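Multicopper oxidase type 1 (Nitrosomonas europaea, PDB 3G5W) binds copper in a mononuclear site and in oxygen-bridged copper clusters, and probably works as a laccase-like oxidoreductase built from two cupredoxin-type domains. Local coordinates at residues Arg3-Leu7 with Asp304-His308; His198-Thr204 with Asp226-Pro232; Ser209-Asp215 with Glu234-Leu240. One frame throughout, in Å; residues are numbered along the deposited sequence.

Contact 1 (Arg3-Leu7 with Asp304-His308); sequences REFDL and DLGMH
Phe5 and Met307 meet between two packed sheets of the N-terminal cupredoxin-type beta sandwich. Strand 3-7 belongs to one sheet. Strand 306-308, from near the C-terminus, is an outermost strand of the other. The two run roughly parallel, at 25°, with their axes 7.6 Å apart, so side chains and not backbone bonds join them. Met307 CB lies over one face of the Phe5 ring, displaced toward its rim, 4.0 Å from the ring centroid in a CH-pi contact. Met307 CG is anti to the backbone N (chi1 -176°), which carries the thioether past the ring toward Leu7. Met307 SD sits oblique to the ring in a Met-aromatic contact, and it also touches Leu7 CD2 at 3.8 Å. The bend at chi3 turns the methyl toward the backbone, where Met307 CE meets Asp6 O at 3.3 Å. At the other end of the ring, Phe5 CE1 packs 3.7 Å from Gly306 CA. At the backbone angles of Gly306 a CB would be jammed against the carbonyl O of Leu305. Ile36 and Val38 of strand 35-39 and Val44 of strand 43-50 also touch the Phe5 side chain. Arg3 marks the polar margin. Its extended chain reaches Asp42, which takes a salt bridge from Arg3 NE. One face of its guanidinium lies against Leu305, with Arg3 NH2 3.6 Å from Leu305 CB. A water joins the same two residues, accepting from Arg3 NH1 at 3.1 Å and donating to Leu305 O at 2.7 Å.

Contact 2 (His198-Thr204 with Asp226-Pro232); sequences HVHAIHT and DTVLIGP. With C1O (Cu-O linkage), chain H; C2O (Cu-O-Cu linkage), chain P.
His203 holds its ring out from the strand with CG anti to the backbone N (chi1 172°), so that ND1 faces Asp226 and NE2 faces copper. Asp226 takes the tight setting between its own N and carbonyl carbon (chi1 60°), which brings its carboxylate up beside the same ring. His203 NE2 binds CU4 of the Cu-O linkage at 1.9 Å. With the neighbouring Cu-O-Cu linkage this makes a three-copper cluster, consistent with the trinuclear site of multicopper oxidases. Through its other ring nitrogen, His203 ND1 donates to Asp226 O at 2.9 Å. This donor stands 63° out of the carbonyl plane. Asp226 O also accepts from Thr204 N at 3.2 Å, almost straight along its C=O bond. Thr227 OG1 donates to Asp226 OD1 at 2.8 Å.

Behind this site strands 200-204 and 227-230 of a cupredoxin-type domain pair antiparallel. His200 with Ile230 and Ile202 with Val228 are the hydrogen-bonded pairs. Ala201 with Leu229 and His203 with Thr227 are the non-hydrogen-bonded ones. On the face of Ala201 and Leu229, Val199 CG1 meets Leu229 CD1 at 3.6 Å. On the other face His200, Ile202 and Ile230 touch Leu143 of strand 137-146.

His59 of the second subunit binds the same copper, which is therefore shared across a subunit boundary. Asp226 OD1 accepts from His61 and OD2 forms a salt bridge with Arg235, both of that subunit. Copper at NE2 and the ND1 bond together probably limit rotation of the His203 ring, and the carbonyl at ND1 probably makes the imidazole a stronger donor to the metal.

Contact 3 (Ser209-Asp215 with Glu234-Leu240); sequences SQIAFKD and ERYDVIL
Lys214 and Glu234 close one end of an antiparallel strand pair, 209-214 with 235-240, that carries a classic beta bulge. Lys214 NZ reaches Glu234 OE2 at 2.7 Å, a salt bridge made on the anti lone pair of that oxygen. The ammonium also bridges to Asp215 OD1 at 3.0 Å, coming from above the carboxylate plane. The lysine chain leaves with CG anti to the backbone N (chi1 171°) and runs beside the Tyr236 side chain, with Lys214 CD 3.7 Å from Tyr236 OH. With a methionine in place of Lys214, Glu234 and Asp215 would probably be left as two close carboxylates without the cation between them.

Asp215 ties the turn to the other strand. Its OD2 accepts from Arg235 N at 3.1 Å, while Asp215 N donates back to Arg235 O. The Arg235 guanidinium lies with one face on Asp215 CA. Asp215 OD2 lies well out of the guanidinium plane, so no N-H of Arg235 NH1 points at it and the long ion pair is one of charges only. Thr99 O and Gly233 O hold Arg235 NE and NH1.

Along the strands, Ala212 and Phe213 both face Asp237, so the register slips by one. Ile211 CG2 packs on Tyr236 CD1 at 3.6 Å, on the face turned to Val228. On the other face Phe213 lies beside Asp237, whose carboxylate is bridged to Arg189.

Further out, the third subunit completes the network. Its Asp226 makes a salt bridge with Arg235, its Thr227 O accepts from Lys214, and the backbone N atoms of both donate to Asp215 OD1.

At the bulge, Asp237 O accepts from Ala212 N at 3.0 Å and weakly from Phe213 N at 3.5 Å.

In the fold
Contacts 2 and 3 are buried and lie on the same side of the chain's centre. They touch where Val228 and Ile230 pack on Ile211, Tyr236 and Val238, joining two sheets of the second domain. Contact 1 is only partly buried. It lies in the other domain, about 25 to 30 Å away between centres, and touches neither. It too joins two sheets, but through side chains, mostly apolar, and one water. Contacts 2 and 3 each pair strands within a sheet by backbone bonds. Their polar ends differ: contact 2 supplies a copper ligand, contact 3 an ion network. Both ends meet neighbouring subunits, where residues of contact 2 bind those of contact 3.

Contact 1 (Arg3-Leu7 with Asp304-His308)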
# COMPACT_ATOMS: atom_id res chain seq x y z
N ARG A 3 -30.68 19.37 10.08
CA ARG A 3 -29.54 20.27 10.25
C ARG A 3 -29.20 20.95 8.93
O ARG A 3 -29.11 20.29 7.90
CB ARG A 3 -28.32 19.51 10.80
CG ARG A 3 -28.59 18.78 12.12
CD ARG A 3 -27.32 18.41 12.83
NE ARG A 3 -27.57 17.64 14.05
CZ ARG A 3 -27.80 18.16 15.25
NH1 ARG A 3 -27.85 19.48 15.42
NH2 ARG A 3 -28.01 17.36 16.28
N GLU A 4 -29.05 22.27 8.97
CA GLU A 4 -28.74 23.04 7.76
C GLU A 4 -27.50 23.89 7.94
O GLU A 4 -27.41 24.71 8.87
CB GLU A 4 -29.94 23.89 7.31
CG GLU A 4 -29.68 24.68 6.01
CD GLU A 4 -30.94 25.01 5.21
OE1 GLU A 4 -32.06 24.58 5.59
OE2 GLU A 4 -30.81 25.71 4.18
N PHE A 5 -26.55 23.71 7.03
CA PHE A 5 -25.28 24.40 7.08
C PHE A 5 -25.01 25.16 5.78
O PHE A 5 -25.57 24.82 4.73
CB PHE A 5 -24.13 23.42 7.33
CG PHE A 5 -24.39 22.42 8.44
CD1 PHE A 5 -24.61 22.85 9.75
CD2 PHE A 5 -24.36 21.05 8.18
CE1 PHE A 5 -24.82 21.93 10.77
CE2 PHE A 5 -24.56 20.12 9.20
CZ PHE A 5 -24.80 20.56 10.49
N ASP A 6 -24.16 26.17 5.87
CA ASP A 6 -23.71 26.94 4.70
C ASP A 6 -22.20 26.82 4.55
O ASP A 6 -21.46 26.92 5.54
CB ASP A 6 -24.08 28.42 4.84
CG ASP A 6 -25.58 28.69 4.72
OD1 ASP A 6 -26.33 27.86 4.14
OD2 ASP A 6 -26.03 29.75 5.21
N LEU A 7 -21.75 26.61 3.32
CA LEU A 7 -20.33 26.68 2.99
C LEU A 7 -20.07 27.61 1.82
O LEU A 7 -20.80 27.60 0.84
CB LEU A 7 -19.77 25.29 2.65
CG LEU A 7 -19.55 24.28 3.77
CD1 LEU A 7 -19.12 22.95 3.18
CD2 LEU A 7 -18.51 24.76 4.77
N ASP A 304 -21.66 20.83 21.12
CA ASP A 304 -22.94 20.44 20.54
C ASP A 304 -22.78 20.11 19.06
O ASP A 304 -22.00 20.75 18.36
CB ASP A 304 -23.97 21.56 20.70
CG ASP A 304 -24.55 21.63 22.09
OD1 ASP A 304 -24.53 20.60 22.81
OD2 ASP A 304 -25.06 22.71 22.47
N LEU A 305 -23.52 19.10 18.61
CA LEU A 305 -23.48 18.66 17.22
C LEU A 305 -23.81 19.80 16.26
O LEU A 305 -24.54 20.74 16.62
CB LEU A 305 -24.45 17.49 16.99
CG LEU A 305 -24.17 16.16 17.70
CD1 LEU A 305 -25.33 15.19 17.48
CD2 LEU A 305 -22.86 15.53 17.24
N GLY A 306 -23.25 19.73 15.05
CA GLY A 306 -23.45 20.76 14.04
C GLY A 306 -22.18 20.98 13.24
O GLY A 306 -21.33 20.08 13.17
N MET A 307 -22.04 22.16 12.64
CA MET A 307 -20.83 22.50 11.89
C MET A 307 -19.94 23.41 12.71
O MET A 307 -20.41 24.38 13.31
CB MET A 307 -21.18 23.16 10.55
CG MET A 307 -19.95 23.45 9.68
SD MET A 307 -20.33 24.11 8.04
CE MET A 307 -20.61 25.81 8.48
N HIS A 308 -18.64 23.12 12.72
CA HIS A 308 -17.70 23.92 13.50
C HIS A 308 -16.60 24.50 12.62
O HIS A 308 -15.76 23.77 12.09
CB HIS A 308 -17.11 23.09 14.66
CG HIS A 308 -18.15 22.58 15.61
ND1 HIS A 308 -18.69 23.36 16.61
CD2 HIS A 308 -18.78 21.38 15.68
CE1 HIS A 308 -19.60 22.66 17.27
NE2 HIS A 308 -19.67 21.46 16.72
O HOH W 1 -26.85 20.84 18.02

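Contact 2 (His198-Thr204 with Asp226-Pro232)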
# COMPACT_ATOMS: atom_id res chain seq x y z
N HIS A 198 -0.65 9.67 -1.72
CA HIS A 198 0.28 8.62 -1.33
C HIS A 198 -0.30 7.74 -0.23
O HIS A 198 -1.18 8.16 0.53
CB HIS A 198 1.59 9.22 -0.80
CG HIS A 198 2.43 9.90 -1.84
ND1 HIS A 198 3.74 10.24 -1.61
CD2 HIS A 198 2.14 10.31 -3.10
CE1 HIS A 198 4.24 10.83 -2.69
NE2 HIS A 198 3.29 10.88 -3.61
N VAL A 199 0.22 6.51 -0.16
CA VAL A 199 0.03 5.65 1.00
C VAL A 199 0.87 6.20 2.16
O VAL A 199 1.99 6.68 1.96
CB VAL A 199 0.46 4.19 0.67
CG1 VAL A 199 0.16 3.27 1.83
CG2 VAL A 199 -0.25 3.69 -0.59
N HIS A 200 0.32 6.17 3.37
CA HIS A 200 1.04 6.59 4.56
C HIS A 200 1.10 5.40 5.51
O HIS A 200 0.17 4.59 5.52
CB HIS A 200 0.34 7.78 5.23
CG HIS A 200 0.13 8.93 4.31
ND1 HIS A 200 1.12 9.84 4.02
CD2 HIS A 200 -0.95 9.31 3.59
CE1 HIS A 200 0.66 10.73 3.16
NE2 HIS A 200 -0.60 10.43 2.88
N ALA A 201 2.17 5.31 6.28
CA ALA A 201 2.36 4.24 7.26
C ALA A 201 2.50 4.84 8.67
O ALA A 201 3.61 5.17 9.10
CB ALA A 201 3.59 3.43 6.91
N ILE A 202 1.38 5.00 9.36
CA ILE A 202 1.37 5.76 10.61
C ILE A 202 1.80 4.88 11.78
O ILE A 202 1.10 3.94 12.16
CB ILE A 202 0.00 6.45 10.90
CG1 ILE A 202 -0.42 7.38 9.75
CG2 ILE A 202 0.06 7.23 12.23
CD1 ILE A 202 0.60 8.46 9.39
N HIS A 203 2.95 5.23 12.34
CA HIS A 203 3.56 4.48 13.42
C HIS A 203 3.53 5.27 14.73
O HIS A 203 3.91 6.44 14.76
CB HIS A 203 4.98 4.10 13.01
CG HIS A 203 5.77 3.47 14.12
ND1 HIS A 203 5.34 2.34 14.78
CD2 HIS A 203 6.93 3.84 14.70
CE1 HIS A 203 6.21 2.03 15.72
NE2 HIS A 203 7.18 2.92 15.70
N THR A 204 3.06 4.63 15.81
CA THR A 204 3.02 5.25 17.14
C THR A 204 3.94 4.52 18.13
O THR A 204 3.81 3.31 18.34
CB THR A 204 1.56 5.29 17.71
OG1 THR A 204 0.69 5.93 16.76
CG2 THR A 204 1.51 6.08 19.04
N ASP A 226 1.54 -1.73 15.49
CA ASP A 226 2.16 -0.44 15.79
C ASP A 226 2.26 0.50 14.59
O ASP A 226 2.56 1.68 14.76
CB ASP A 226 3.52 -0.61 16.49
CG ASP A 226 4.54 -1.38 15.65
OD1 ASP A 226 4.77 -1.02 14.47
OD2 ASP A 226 5.13 -2.35 16.17
N THR A 227 2.00 -0.04 13.40
CA THR A 227 2.07 0.72 12.14
C THR A 227 0.83 0.44 11.28
O THR A 227 0.51 -0.72 10.99
CB THR A 227 3.38 0.41 11.35
OG1 THR A 227 4.52 0.64 12.20
CG2 THR A 227 3.52 1.29 10.11
N VAL A 228 0.14 1.51 10.91
CA VAL A 228 -1.10 1.43 10.14
C VAL A 228 -0.86 1.92 8.72
O VAL A 228 -0.64 3.11 8.49
CB VAL A 228 -2.23 2.29 10.79
CG1 VAL A 228 -3.54 2.13 10.02
CG2 VAL A 228 -2.41 1.94 12.29
N LEU A 229 -0.93 1.00 7.76
CA LEU A 229 -0.79 1.36 6.35
C LEU A 229 -2.13 1.86 5.83
O LEU A 229 -3.13 1.11 5.82
CB LEU A 229 -0.28 0.16 5.54
CG LEU A 229 0.37 0.46 4.18
CD1 LEU A 229 1.69 1.20 4.38
CD2 LEU A 229 0.60 -0.84 3.39
N ILE A 230 -2.18 3.14 5.44
CA ILE A 230 -3.42 3.79 5.02
C ILE A 230 -3.28 4.44 3.63
O ILE A 230 -2.37 5.23 3.39
CB ILE A 230 -3.97 4.78 6.10
CG1 ILE A 230 -5.31 5.38 5.66
CG2 ILE A 230 -2.94 5.85 6.48
CD1 ILE A 230 -5.98 6.27 6.69
N GLY A 231 -4.19 4.07 2.73
CA GLY A 231 -4.13 4.52 1.34
C GLY A 231 -5.15 5.60 1.04
O GLY A 231 -6.05 5.83 1.84
N PRO A 232 -5.00 6.28 -0.11
CA PRO A 232 -5.91 7.37 -0.50
C PRO A 232 -7.39 6.97 -0.42
O PRO A 232 -7.78 5.93 -0.95
CB PRO A 232 -5.50 7.66 -1.94
CG PRO A 232 -4.06 7.29 -1.99
CD PRO A 232 -3.95 6.06 -1.13
CU4 C1O H . 8.91 2.77 16.55
O3 C1O H . 7.92 1.30 18.75
CU2 C2O P . 9.61 6.46 15.04
CU3 C2O P . 10.71 1.99 13.03
O1 C2O P . 10.27 4.47 13.96

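Contact 3 (Ser209-Asp215 with Glu234-Leu240)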
# COMPACT_ATOMS: atom_id res chain seq x y z
N SER A 209 -1.30 0.03 18.90
CA SER A 209 -2.35 0.51 18.02
C SER A 209 -3.43 -0.55 17.86
O SER A 209 -3.14 -1.66 17.38
CB SER A 209 -1.79 0.88 16.64
OG SER A 209 -0.97 2.04 16.72
N GLN A 210 -4.65 -0.22 18.26
CA GLN A 210 -5.79 -1.09 18.01
C GLN A 210 -6.54 -0.52 16.81
O GLN A 210 -7.26 0.48 16.94
CB GLN A 210 -6.72 -1.16 19.23
CG GLN A 210 -6.07 -1.66 20.52
CD GLN A 210 -7.01 -1.53 21.72
OE1 GLN A 210 -8.05 -2.18 21.77
NE2 GLN A 210 -6.64 -0.68 22.68
N ILE A 211 -6.37 -1.16 15.66
CA ILE A 211 -7.04 -0.73 14.43
C ILE A 211 -8.47 -1.25 14.51
O ILE A 211 -8.72 -2.44 14.29
CB ILE A 211 -6.31 -1.25 13.17
CG1 ILE A 211 -4.83 -0.82 13.21
CG2 ILE A 211 -6.99 -0.74 11.89
CD1 ILE A 211 -3.90 -1.59 12.30
N ALA A 212 -9.41 -0.36 14.85
CA ALA A 212 -10.76 -0.78 15.24
C ALA A 212 -11.87 -0.54 14.21
O ALA A 212 -12.91 -1.20 14.25
CB ALA A 212 -11.13 -0.14 16.58
N PHE A 213 -11.65 0.43 13.31
CA PHE A 213 -12.63 0.75 12.26
C PHE A 213 -11.91 1.00 10.94
O PHE A 213 -10.83 1.58 10.91
CB PHE A 213 -13.45 2.00 12.62
CG PHE A 213 -14.31 1.86 13.85
CD1 PHE A 213 -15.68 1.65 13.74
CD2 PHE A 213 -13.76 1.96 15.13
CE1 PHE A 213 -16.48 1.52 14.87
CE2 PHE A 213 -14.55 1.84 16.27
CZ PHE A 213 -15.92 1.62 16.13
N LYS A 214 -12.53 0.54 9.85
CA LYS A 214 -12.09 0.88 8.49
C LYS A 214 -13.26 1.48 7.75
O LYS A 214 -14.36 0.92 7.77
CB LYS A 214 -11.56 -0.34 7.72
CG LYS A 214 -11.31 -0.04 6.22
CD LYS A 214 -10.84 -1.24 5.41
CE LYS A 214 -10.96 -0.98 3.89
NZ LYS A 214 -10.49 0.39 3.48
N ASP A 215 -13.02 2.62 7.10
CA ASP A 215 -14.04 3.34 6.31
C ASP A 215 -15.35 3.52 7.09
O ASP A 215 -16.43 3.44 6.51
CB ASP A 215 -14.30 2.63 4.97
CG ASP A 215 -13.05 2.47 4.11
OD1 ASP A 215 -13.13 1.75 3.10
OD2 ASP A 215 -11.99 3.06 4.45
N GLU A 234 -9.11 5.89 2.10
CA GLU A 234 -9.38 5.06 3.28
C GLU A 234 -9.44 5.89 4.55
O GLU A 234 -8.82 6.95 4.64
CB GLU A 234 -8.30 3.99 3.46
CG GLU A 234 -8.20 2.98 2.34
CD GLU A 234 -7.33 1.81 2.71
OE1 GLU A 234 -6.08 1.97 2.73
OE2 GLU A 234 -7.89 0.73 3.01
N ARG A 235 -10.20 5.41 5.54
CA ARG A 235 -10.11 5.93 6.89
C ARG A 235 -9.91 4.77 7.83
O ARG A 235 -10.50 3.70 7.65
CB ARG A 235 -11.38 6.68 7.29
CG ARG A 235 -11.58 8.03 6.59
CD ARG A 235 -12.26 7.87 5.25
NE ARG A 235 -13.64 7.42 5.39
CZ ARG A 235 -14.26 6.61 4.54
NH1 ARG A 235 -13.63 6.14 3.47
NH2 ARG A 235 -15.52 6.26 4.77
N TYR A 236 -9.05 4.98 8.83
CA TYR A 236 -8.88 4.04 9.92
C TYR A 236 -9.02 4.76 11.26
O TYR A 236 -8.40 5.81 11.46
CB TYR A 236 -7.50 3.37 9.83
CG TYR A 236 -7.42 2.34 8.72
CD1 TYR A 236 -7.91 1.05 8.91
CD2 TYR A 236 -6.88 2.66 7.48
CE1 TYR A 236 -7.85 0.10 7.90
CE2 TYR A 236 -6.81 1.71 6.46
CZ TYR A 236 -7.29 0.43 6.68
OH TYR A 236 -7.24 -0.52 5.67
N ASP A 237 -9.84 4.20 12.15
CA ASP A 237 -9.88 4.66 13.53
C ASP A 237 -8.99 3.78 14.38
O ASP A 237 -9.19 2.56 14.46
CB ASP A 237 -11.31 4.66 14.09
CG ASP A 237 -12.24 5.64 13.37
OD1 ASP A 237 -13.15 6.18 14.02
OD2 ASP A 237 -12.08 5.85 12.15
N VAL A 238 -8.00 4.40 15.01
CA VAL A 238 -7.04 3.69 15.84
C VAL A 238 -7.27 4.09 17.28
O VAL A 238 -7.23 5.27 17.62
CB VAL A 238 -5.59 4.01 15.42
CG1 VAL A 238 -4.59 3.20 16.26
CG2 VAL A 238 -5.38 3.71 13.93
N ILE A 239 -7.53 3.09 18.13
CA ILE A 239 -7.72 3.33 19.55
C ILE A 239 -6.46 2.95 20.34
O ILE A 239 -5.90 1.87 20.15
CB ILE A 239 -9.02 2.67 20.08
CG1 ILE A 239 -10.22 3.57 19.77
CG2 ILE A 239 -8.98 2.48 21.61
CD1 ILE A 239 -11.14 3.08 18.70
N LEU A 240 -5.99 3.87 21.18
CA LEU A 240 -4.78 3.67 21.97
C LEU A 240 -5.09 3.86 23.45
O LEU A 240 -5.66 4.89 23.84
CB LEU A 240 -3.69 4.67 21.54
CG LEU A 240 -3.20 4.81 20.09
CD1 LEU A 240 -2.47 6.15 19.92
CD2 LEU A 240 -2.27 3.69 19.72
O HOH W 2 -17.76 3.69 4.26